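Local coordinates for protein neuraminidase (Influenza A virus, PDB 4GDJ) that resembles the sialic-acid-releasing neuraminidases of influenza viruses and binds calcium, but carries a diverged putative active site, at residues Lys55-Tyr60 and Tyr80-Gly85; Gly99-Ala104 and Leu114-Arg119; Phe323-Gly328 and Gln335-Trp340. All blocks are in the same frame, centred on the assembly; numbering follows the deposited sequence.

Interaction 1. Residues Lys55-Tyr60 and Tyr80-Gly85; sequences KFFIAY and YKTPIG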
loop_
_atom_site.group_PDB
_atom_site.type_symbol
_atom_site.label_atom_id
_atom_site.label_comp_id
_atom_site.label_asym_id
_atom_site.label_seq_id
_atom_site.Cartn_x
_atom_site.Cartn_y
_atom_site.Cartn_z
ATOM N N LYS A 55 13.075 4.405 3.151
ATOM C CA LYS A 55 11.818 5.046 3.463
ATOM C C LYS A 55 11.630 6.149 2.456
ATOM O O LYS A 55 12.498 7.032 2.319
ATOM C CB LYS A 55 11.809 5.663 4.861
ATOM C CG LYS A 55 11.592 4.670 5.959
ATOM C CD LYS A 55 11.778 5.302 7.348
ATOM C CE LYS A 55 13.197 5.810 7.570
ATOM N NZ LYS A 55 13.299 6.613 8.815
ATOM N N PHE A 56 10.505 6.071 1.745
ATOM C CA PHE A 56 10.046 7.139 0.860
ATOM C C PHE A 56 8.903 7.838 1.579
ATOM O O PHE A 56 8.035 7.176 2.150
ATOM C CB PHE A 56 9.565 6.573 -0.472
ATOM C CG PHE A 56 10.666 6.052 -1.351
ATOM C CD1 PHE A 56 11.130 4.763 -1.204
ATOM C CD2 PHE A 56 11.233 6.855 -2.341
ATOM C CE1 PHE A 56 12.169 4.273 -2.002
ATOM C CE2 PHE A 56 12.261 6.376 -3.142
ATOM C CZ PHE A 56 12.713 5.067 -2.983
ATOM N N PHE A 57 8.890 9.173 1.573
ATOM C CA PHE A 57 7.878 9.894 2.312
ATOM C C PHE A 57 7.668 11.298 1.767
ATOM O O PHE A 57 8.521 11.846 1.089
ATOM C CB PHE A 57 8.215 9.968 3.806
ATOM C CG PHE A 57 9.468 10.721 4.105
ATOM C CD1 PHE A 57 10.702 10.097 4.004
ATOM C CD2 PHE A 57 9.424 12.054 4.452
ATOM C CE1 PHE A 57 11.860 10.774 4.259
ATOM C CE2 PHE A 57 10.604 12.761 4.703
ATOM C CZ PHE A 57 11.815 12.112 4.615
ATOM N N ILE A 58 6.497 11.833 2.055
ATOM C CA ILE A 58 6.178 13.208 1.779
ATOM C C ILE A 58 6.569 14.080 2.957
ATOM O O ILE A 58 6.030 13.943 4.070
ATOM C CB ILE A 58 4.684 13.404 1.500
ATOM C CG1 ILE A 58 4.219 12.490 0.362
ATOM C CG2 ILE A 58 4.426 14.877 1.166
ATOM C CD1 ILE A 58 4.892 12.747 -0.946
ATOM N N ALA A 59 7.515 14.982 2.713
ATOM C CA ALA A 59 7.947 15.926 3.736
ATOM C C ALA A 59 7.156 17.216 3.575
ATOM O O ALA A 59 7.083 17.764 2.487
ATOM C CB ALA A 59 9.445 16.232 3.583
ATOM N N TYR A 60 6.590 17.706 4.665
ATOM C CA TYR A 60 5.722 18.871 4.598
ATOM C C TYR A 60 6.181 20.001 5.526
ATOM O O TYR A 60 5.477 20.983 5.668
ATOM C CB TYR A 60 4.284 18.472 4.940
ATOM C CG TYR A 60 4.081 17.936 6.350
ATOM C CD1 TYR A 60 4.239 16.592 6.621
ATOM C CD2 TYR A 60 3.699 18.775 7.399
ATOM C CE1 TYR A 60 4.047 16.088 7.884
ATOM C CE2 TYR A 60 3.493 18.268 8.679
ATOM C CZ TYR A 60 3.674 16.925 8.913
ATOM O OH TYR A 60 3.487 16.381 10.166
ATOM N N TYR A 80 10.700 12.669 -0.435
ATOM C CA TYR A 80 12.057 12.465 0.061
ATOM C C TYR A 80 12.302 10.970 0.255
ATOM O O TYR A 80 11.375 10.171 0.314
ATOM C CB TYR A 80 12.249 13.132 1.433
ATOM C CG TYR A 80 12.639 14.589 1.402
ATOM C CD1 TYR A 80 11.731 15.558 1.065
ATOM C CD2 TYR A 80 13.922 14.984 1.735
ATOM C CE1 TYR A 80 12.096 16.894 1.028
ATOM C CE2 TYR A 80 14.293 16.314 1.722
ATOM C CZ TYR A 80 13.378 17.259 1.359
ATOM O OH TYR A 80 13.755 18.585 1.340
ATOM N N LYS A 81 13.565 10.620 0.391
ATOM C CA LYS A 81 13.993 9.245 0.564
ATOM C C LYS A 81 15.122 9.183 1.616
ATOM O O LYS A 81 16.011 10.037 1.658
ATOM C CB LYS A 81 14.440 8.746 -0.806
ATOM C CG LYS A 81 15.302 7.577 -0.851
ATOM C CD LYS A 81 15.829 7.378 -2.232
ATOM C CE LYS A 81 16.970 6.369 -2.227
ATOM N NZ LYS A 81 17.375 5.926 -3.583
ATOM N N THR A 82 15.076 8.168 2.469
ATOM C CA THR A 82 16.037 8.027 3.552
ATOM C C THR A 82 16.355 6.566 3.762
ATOM O O THR A 82 15.438 5.740 3.786
ATOM C CB THR A 82 15.439 8.476 4.890
ATOM O OG1 THR A 82 14.915 9.797 4.773
ATOM C CG2 THR A 82 16.492 8.435 5.975
ATOM N N PRO A 83 17.634 6.240 3.971
ATOM C CA PRO A 83 18.010 4.869 4.366
ATOM C C PRO A 83 17.225 4.410 5.577
ATOM O O PRO A 83 17.038 5.151 6.554
ATOM C CB PRO A 83 19.489 4.994 4.724
ATOM C CG PRO A 83 19.966 6.210 3.956
ATOM C CD PRO A 83 18.797 7.141 3.874
ATOM N N ILE A 84 16.746 3.182 5.507
ATOM C CA ILE A 84 15.830 2.646 6.501
ATOM C C ILE A 84 16.368 2.766 7.945
ATOM O O ILE A 84 15.594 3.038 8.893
ATOM C CB ILE A 84 15.459 1.206 6.131
ATOM C CG1 ILE A 84 14.282 0.696 6.960
ATOM C CG2 ILE A 84 16.670 0.304 6.308
ATOM C CD1 ILE A 84 13.166 1.699 7.107
ATOM N N GLY A 85 17.681 2.628 8.123
ATOM C CA GLY A 85 18.240 2.765 9.467
ATOM C C GLY A 85 18.292 4.173 10.066
ATOM O O GLY A 85 18.605 4.324 11.242
#
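Lys55 and Thr82 exchange two backbone hydrogen bonds, Phe57 and Tyr80 exchange two more, and the antiparallel strands that carry them pass 4.8 Å apart between segment axes, with Phe56 and Lys81 as the non-hydrogen-bonded pair between. These are the two middle strands, 53-62 and 78-83, of a four-stranded antiparallel blade of the neuraminidase beta-propeller; Lys55, Phe57, Tyr80 and Thr82 lie on one face and Phe56 and Lys81 on the other. On the first face, with CG set between the backbone N and the carbonyl carbon (chi1 63°), the Phe57 ring reaches across toward the neighbouring strand and takes Tyr80 CB over one of its faces, 3.4 Å from Phe57 CZ. The two rings are nearly parallel (24°) yet displaced, their centroids 5.9 Å apart; they barely overlap, and it is Tyr80 CB that lies over the Phe57 face, as a CH-pi contact. Tyr80 CD1 in turn reaches Ala59 CB at 3.5 Å. At one end, the Lys55 chain passes across Ile84 at about a right angle, Lys55 CG resting 3.6 Å from Ile84 CD1, while its NZ is held by Ser86 O. On the other face, Phe56 and Lys81 lie side by side and point the same way; the methylenes of the extended lysine cover one face of the phenyl ring, and its ammonium makes cation-pi contacts with Trp111 and Phe54. Back beside Phe57, Thr82 OG1, already hydrogen-bonded to Ser93 OG and Asn88 OD1, sits in the plane of the ring at its edge, 3.2 Å from Phe57 CE1.

Interaction 2. Residues Gly99-Ala104 and Leu114-Arg119; sequences GRSSSA and LVSNGR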
loop_
_atom_site.group_PDB
_atom_site.type_symbol
_atom_site.label_atom_id
_atom_site.label_comp_id
_atom_site.label_asym_id
_atom_site.label_seq_id
_atom_site.Cartn_x
_atom_site.Cartn_y
_atom_site.Cartn_z
ATOM N N GLY A 99 5.652 17.095 -4.602
ATOM C CA GLY A 99 4.410 16.378 -4.809
ATOM C C GLY A 99 3.773 15.975 -3.509
ATOM O O GLY A 99 4.391 16.094 -2.439
ATOM N N ARG A 100 2.561 15.434 -3.598
ATOM C CA ARG A 100 1.792 15.150 -2.408
ATOM C C ARG A 100 1.379 13.687 -2.271
ATOM O O ARG A 100 0.878 13.306 -1.236
ATOM C CB ARG A 100 0.555 16.035 -2.363
ATOM C CG ARG A 100 -0.426 15.725 -3.446
ATOM C CD ARG A 100 -1.731 16.483 -3.215
ATOM N NE ARG A 100 -1.522 17.899 -3.445
ATOM C CZ ARG A 100 -1.623 18.471 -4.643
ATOM N NH1 ARG A 100 -1.956 17.737 -5.704
ATOM N NH2 ARG A 100 -1.410 19.777 -4.781
ATOM N N SER A 101 1.568 12.880 -3.300
ATOM C CA SER A 101 1.523 11.450 -3.121
ATOM C C SER A 101 2.578 10.827 -4.015
ATOM O O SER A 101 3.107 11.480 -4.902
ATOM C CB SER A 101 0.125 10.894 -3.414
ATOM O OG SER A 101 -0.186 10.871 -4.788
ATOM N N SER A 102 2.895 9.555 -3.784
ATOM C CA SER A 102 3.954 8.928 -4.530
ATOM C C SER A 102 3.932 7.392 -4.541
ATOM O O SER A 102 3.140 6.723 -3.849
ATOM C CB SER A 102 5.304 9.394 -3.965
ATOM O OG SER A 102 5.618 8.739 -2.754
ATOM N N SER A 103 4.792 6.864 -5.393
ATOM C CA SER A 103 5.082 5.441 -5.437
ATOM C C SER A 103 6.508 5.336 -5.952
ATOM O O SER A 103 7.006 6.242 -6.601
ATOM C CB SER A 103 4.072 4.695 -6.304
ATOM O OG SER A 103 4.259 3.301 -6.222
ATOM N N ALA A 104 7.197 4.258 -5.592
ATOM C CA ALA A 104 8.550 4.031 -6.036
ATOM C C ALA A 104 8.840 2.538 -6.077
ATOM O O ALA A 104 8.366 1.787 -5.206
ATOM C CB ALA A 104 9.527 4.710 -5.104
ATOM N N LEU A 114 7.332 7.925 -8.978
ATOM C CA LEU A 114 6.177 8.683 -9.445
ATOM C C LEU A 114 5.710 9.639 -8.358
ATOM O O LEU A 114 5.633 9.260 -7.187
ATOM C CB LEU A 114 5.014 7.753 -9.815
ATOM C CG LEU A 114 5.228 6.680 -10.889
ATOM C CD1 LEU A 114 5.812 5.369 -10.246
ATOM C CD2 LEU A 114 3.951 6.358 -11.623
ATOM N N VAL A 115 5.414 10.888 -8.720
ATOM C CA VAL A 115 4.768 11.785 -7.762
ATOM C C VAL A 115 3.567 12.453 -8.419
ATOM O O VAL A 115 3.554 12.630 -9.628
ATOM C CB VAL A 115 5.721 12.882 -7.278
ATOM C CG1 VAL A 115 6.885 12.272 -6.569
ATOM C CG2 VAL A 115 6.176 13.739 -8.460
ATOM N N SER A 116 2.551 12.793 -7.637
ATOM C CA SER A 116 1.454 13.580 -8.158
ATOM C C SER A 116 1.549 14.997 -7.651
ATOM O O SER A 116 2.028 15.263 -6.547
ATOM C CB SER A 116 0.105 13.030 -7.721
ATOM O OG SER A 116 -0.029 13.149 -6.305
ATOM N N ASN A 117 1.026 15.917 -8.449
ATOM C CA ASN A 117 1.036 17.312 -8.062
ATOM C C ASN A 117 -0.031 18.043 -8.883
ATOM O O ASN A 117 -0.663 17.458 -9.777
ATOM C CB ASN A 117 2.416 17.930 -8.311
ATOM C CG ASN A 117 2.688 19.138 -7.436
ATOM O OD1 ASN A 117 1.941 19.427 -6.514
ATOM N ND2 ASN A 117 3.787 19.830 -7.705
ATOM N N GLY A 118 -0.239 19.307 -8.570
ATOM C CA GLY A 118 -1.221 20.107 -9.290
ATOM C C GLY A 118 -2.584 19.902 -8.659
ATOM O O GLY A 118 -2.703 19.162 -7.682
ATOM N N ARG A 119 -3.613 20.540 -9.209
ATOM C CA ARG A 119 -4.973 20.407 -8.670
ATOM C C ARG A 119 -6.024 20.139 -9.758
ATOM O O ARG A 119 -5.945 20.654 -10.903
ATOM C CB ARG A 119 -5.379 21.684 -7.944
ATOM C CG ARG A 119 -4.376 22.198 -6.947
ATOM C CD ARG A 119 -4.472 21.494 -5.602
ATOM N NE ARG A 119 -3.838 22.288 -4.546
ATOM C CZ ARG A 119 -3.518 21.829 -3.337
ATOM N NH1 ARG A 119 -3.765 20.561 -3.007
ATOM N NH2 ARG A 119 -2.942 22.642 -2.456
HETATM O O HOH W 1 -2.444 14.274 -5.799
#
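Ser101 and Ser116 face each other across two antiparallel strands, and their hydroxyls meet at 2.7 Å between Ser101 OG and Ser116 OG. Each OG lies between its own backbone N and carbonyl carbon (chi1 74° and 65°), and these matched rotations bring the two oxygens together. Each hydroxyl has a further partner: Ser101 OG bonds to Leu147 N, and Ser116 OG to a water at 2.7 Å. That water receives a weak bond from Arg100 NH1, which links the serine pair to the arginine.

The Arg100 chain leaves its backbone in a similar first rotation, then bends at chi3 (70°), which swings the guanidinium alongside 114-119. Its NH1 donates to Gly118 O, close to the guanidinium plane and in the plane of the carbonyl, although the modelled length is so short that it is best read as approximate. Asn117 OD1 lies over one face of the guanidinium, 3.8 Å from Arg100 NH2, and the poorly ordered Arg119 is modelled over the other. In the backbone, Arg100 N donates to Ser116 O at 3.0 Å, while the unusual backbone angles of Gly99 and Gly118 are of the kind only glycine adopts readily.

Further along, Ser103 and Leu114 form a hydrogen-bonded pair, Leu114 N reaching Ser103 O at 2.9 Å. Ser102 OG bonds to Tyr45 OH and Ser103 OG to Ser150 O. The whole is a beta hairpin of strands 101-106 and 111-117, the first two strands of a four-stranded antiparallel propeller blade.

Interaction 3. Residues Phe323-Gly328 and Gln335-Trp340; sequences FFQPKG and QRVCFW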
loop_
_atom_site.group_PDB
_atom_site.type_symbol
_atom_site.label_atom_id
_atom_site.label_comp_id
_atom_site.label_asym_id
_atom_site.label_seq_id
_atom_site.Cartn_x
_atom_site.Cartn_y
_atom_site.Cartn_z
ATOM N N PHE A 323 2.591 -3.370 2.316
ATOM C CA PHE A 323 3.612 -4.344 1.941
ATOM C C PHE A 323 4.873 -3.726 1.379
ATOM O O PHE A 323 4.870 -2.631 0.803
ATOM C CB PHE A 323 3.085 -5.281 0.850
ATOM C CG PHE A 323 1.915 -6.149 1.265
ATOM C CD1 PHE A 323 2.103 -7.229 2.117
ATOM C CD2 PHE A 323 0.644 -5.912 0.750
ATOM C CE1 PHE A 323 1.033 -8.035 2.493
ATOM C CE2 PHE A 323 -0.429 -6.727 1.106
ATOM C CZ PHE A 323 -0.227 -7.785 1.979
ATOM N N PHE A 324 5.955 -4.465 1.518
ATOM C CA PHE A 324 7.168 -4.258 0.722
ATOM C C PHE A 324 7.884 -5.585 0.613
ATOM O O PHE A 324 7.665 -6.468 1.459
ATOM C CB PHE A 324 8.106 -3.168 1.292
ATOM C CG PHE A 324 8.851 -3.560 2.537
ATOM C CD1 PHE A 324 8.260 -3.456 3.789
ATOM C CD2 PHE A 324 10.172 -3.948 2.464
ATOM C CE1 PHE A 324 8.960 -3.794 4.941
ATOM C CE2 PHE A 324 10.873 -4.289 3.614
ATOM C CZ PHE A 324 10.284 -4.199 4.836
ATOM N N GLN A 325 8.701 -5.734 -0.432
ATOM C CA GLN A 325 9.418 -6.984 -0.692
ATOM C C GLN A 325 10.912 -6.720 -0.883
ATOM O O GLN A 325 11.315 -6.094 -1.849
ATOM C CB GLN A 325 8.849 -7.700 -1.919
ATOM C CG GLN A 325 7.448 -8.233 -1.644
ATOM C CD GLN A 325 6.817 -8.938 -2.817
ATOM O OE1 GLN A 325 6.349 -8.315 -3.772
ATOM N NE2 GLN A 325 6.758 -10.259 -2.732
ATOM N N PRO A 326 11.748 -7.198 0.042
ATOM C CA PRO A 326 13.210 -7.057 -0.166
ATOM C C PRO A 326 13.634 -7.845 -1.398
ATOM O O PRO A 326 12.903 -8.764 -1.730
ATOM C CB PRO A 326 13.816 -7.652 1.100
ATOM C CG PRO A 326 12.737 -7.606 2.110
ATOM C CD PRO A 326 11.418 -7.726 1.369
ATOM N N LYS A 327 14.755 -7.534 -2.054
ATOM C CA LYS A 327 14.986 -8.110 -3.392
ATOM C C LYS A 327 15.870 -9.371 -3.487
ATOM O O LYS A 327 15.630 -10.215 -4.356
ATOM C CB LYS A 327 15.485 -7.045 -4.386
ATOM C CG LYS A 327 14.473 -5.933 -4.712
ATOM C CD LYS A 327 13.152 -6.476 -5.253
ATOM C CE LYS A 327 12.092 -5.382 -5.332
ATOM N NZ LYS A 327 10.765 -5.879 -4.807
ATOM N N GLY A 328 16.877 -9.519 -2.631
ATOM C CA GLY A 328 17.715 -10.718 -2.684
ATOM C C GLY A 328 16.986 -11.996 -2.266
ATOM O O GLY A 328 17.273 -13.109 -2.736
ATOM N N GLN A 335 9.467 -16.583 -2.220
ATOM C CA GLN A 335 9.558 -15.119 -2.279
ATOM C C GLN A 335 9.212 -14.501 -0.928
ATOM O O GLN A 335 8.220 -14.856 -0.313
ATOM C CB GLN A 335 8.641 -14.570 -3.369
ATOM C CG GLN A 335 9.146 -14.908 -4.772
ATOM C CD GLN A 335 8.129 -14.613 -5.867
ATOM O OE1 GLN A 335 7.284 -15.463 -6.197
ATOM N NE2 GLN A 335 8.212 -13.407 -6.445
ATOM N N ARG A 336 10.045 -13.591 -0.464
ATOM C CA ARG A 336 9.751 -12.865 0.768
ATOM C C ARG A 336 8.659 -11.793 0.645
ATOM O O ARG A 336 8.467 -11.176 -0.411
ATOM C CB ARG A 336 11.026 -12.251 1.332
ATOM C CG ARG A 336 11.463 -12.959 2.622
ATOM C CD ARG A 336 12.921 -12.715 2.945
ATOM N NE ARG A 336 13.140 -11.593 3.859
ATOM C CZ ARG A 336 14.104 -10.686 3.711
ATOM N NH1 ARG A 336 14.939 -10.751 2.675
ATOM N NH2 ARG A 336 14.240 -9.703 4.600
ATOM N N VAL A 337 7.939 -11.602 1.751
ATOM C CA VAL A 337 6.933 -10.557 1.898
ATOM C C VAL A 337 7.116 -9.970 3.270
ATOM O O VAL A 337 7.218 -10.704 4.257
ATOM C CB VAL A 337 5.505 -11.087 1.851
ATOM C CG1 VAL A 337 4.524 -9.924 1.752
ATOM C CG2 VAL A 337 5.322 -11.985 0.699
ATOM N N CYS A 338 7.128 -8.646 3.328
ATOM C CA CYS A 338 7.240 -7.899 4.562
ATOM C C CYS A 338 6.192 -6.813 4.615
ATOM O O CYS A 338 5.503 -6.567 3.625
ATOM C CB CYS A 338 8.614 -7.260 4.670
ATOM S SG CYS A 338 9.984 -8.411 4.429
ATOM N N PHE A 339 6.050 -6.179 5.769
ATOM C CA PHE A 339 5.148 -5.055 5.883
ATOM C C PHE A 339 5.751 -3.979 6.733
ATOM O O PHE A 339 6.625 -4.251 7.571
ATOM C CB PHE A 339 3.743 -5.471 6.354
ATOM C CG PHE A 339 3.655 -5.921 7.792
ATOM C CD1 PHE A 339 3.525 -4.992 8.808
ATOM C CD2 PHE A 339 3.589 -7.299 8.113
ATOM C CE1 PHE A 339 3.398 -5.409 10.133
ATOM C CE2 PHE A 339 3.426 -7.727 9.442
ATOM C CZ PHE A 339 3.355 -6.798 10.449
ATOM N N TRP A 340 5.328 -2.752 6.446
ATOM C CA TRP A 340 5.650 -1.579 7.240
ATOM C C TRP A 340 4.385 -1.098 7.950
ATOM O O TRP A 340 3.260 -1.371 7.533
ATOM C CB TRP A 340 6.297 -0.463 6.376
ATOM C CG TRP A 340 5.505 -0.120 5.131
ATOM C CD1 TRP A 340 5.723 -0.557 3.868
ATOM C CD2 TRP A 340 4.347 0.710 5.074
ATOM N NE1 TRP A 340 4.781 -0.032 3.012
ATOM C CE2 TRP A 340 3.921 0.738 3.730
ATOM C CE3 TRP A 340 3.647 1.447 6.020
ATOM C CZ2 TRP A 340 2.836 1.457 3.325
ATOM C CZ3 TRP A 340 2.567 2.176 5.622
ATOM C CH2 TRP A 340 2.157 2.171 4.286
HETATM O O HOH W 2 5.765 -0.182 0.214
#
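Cys338 is the bump and the Phe324 ring the hollow's wall: Cys338 CB presses onto one ring face, 3.5 Å from Phe324 CZ, as a CH-pi contact, and the sulfur stands obliquely to the same ring. The phenyl group comes over because Phe324 CG is placed between its backbone N and carbonyl carbon (chi1 73°). At the rim of that ring Phe339 O lies near the plane, 3.5 Å from Phe324 CE1. A neighbouring edge atom, Phe324 CD1, meets the edge of the Trp340 indole.

The cysteine sulfur also packs against a proline, Cys338 SG touching Pro326 CD at 3.4 Å, so one small residue packs against both a ring face and the proline. Pro326 serves a second neighbour as well: the Arg336 guanidinium lies flat against it, with Pro326 CG over one face, 3.6 Å from Arg336 NH2. On the face of Phe323 and Phe339, the Phe323 ring also meets Val337, whose CG1 comes obliquely to 3.6 Å from Phe323 CD1.

Polar links fasten this relief. Phe324 and Cys338 are a hydrogen-bonded antiparallel pair, and beyond the paired strands Gln325 NE2 continues the connection by donating to Arg336 O at 3.0 Å, with its OE1 taken up by Thr204 N. At the other end a water bridges Phe323 O and Trp340 NE1.

Strands 317-324 and 338-343 belong to a four-stranded antiparallel propeller blade whose third and fourth members across the sheet are 355-362 and 20-25. Cys338 is joined by a disulfide to Cys360 on the adjacent strand, Phe324 and Trp340 pack on strand 39-48, and Val337 and Gln325 on strand 200-205.

From the N terminus, interaction 1 comes first and joins strands 53-62 and 78-83 across a connection partly missing from the model. Interaction 2 follows directly, closing the short hairpin that opens the next blade. Interaction 3 lies far along the chain, pairing 317-324 with 338-343 across another partly unmodelled connection. The three are in series; none nests within or crosses another. Interactions 1 and 2 touch where Phe56 CE2 lies 3.8 Å from Ala104 CB, joining strand 53-62 to strand 101-106. Interaction 3 is about 17 Å from interaction 1 between centres, but its side chains pack on strand 39-48 of that blade, while N-terminal strand 20-25 completes the sheet of interaction 3, closing the propeller ring.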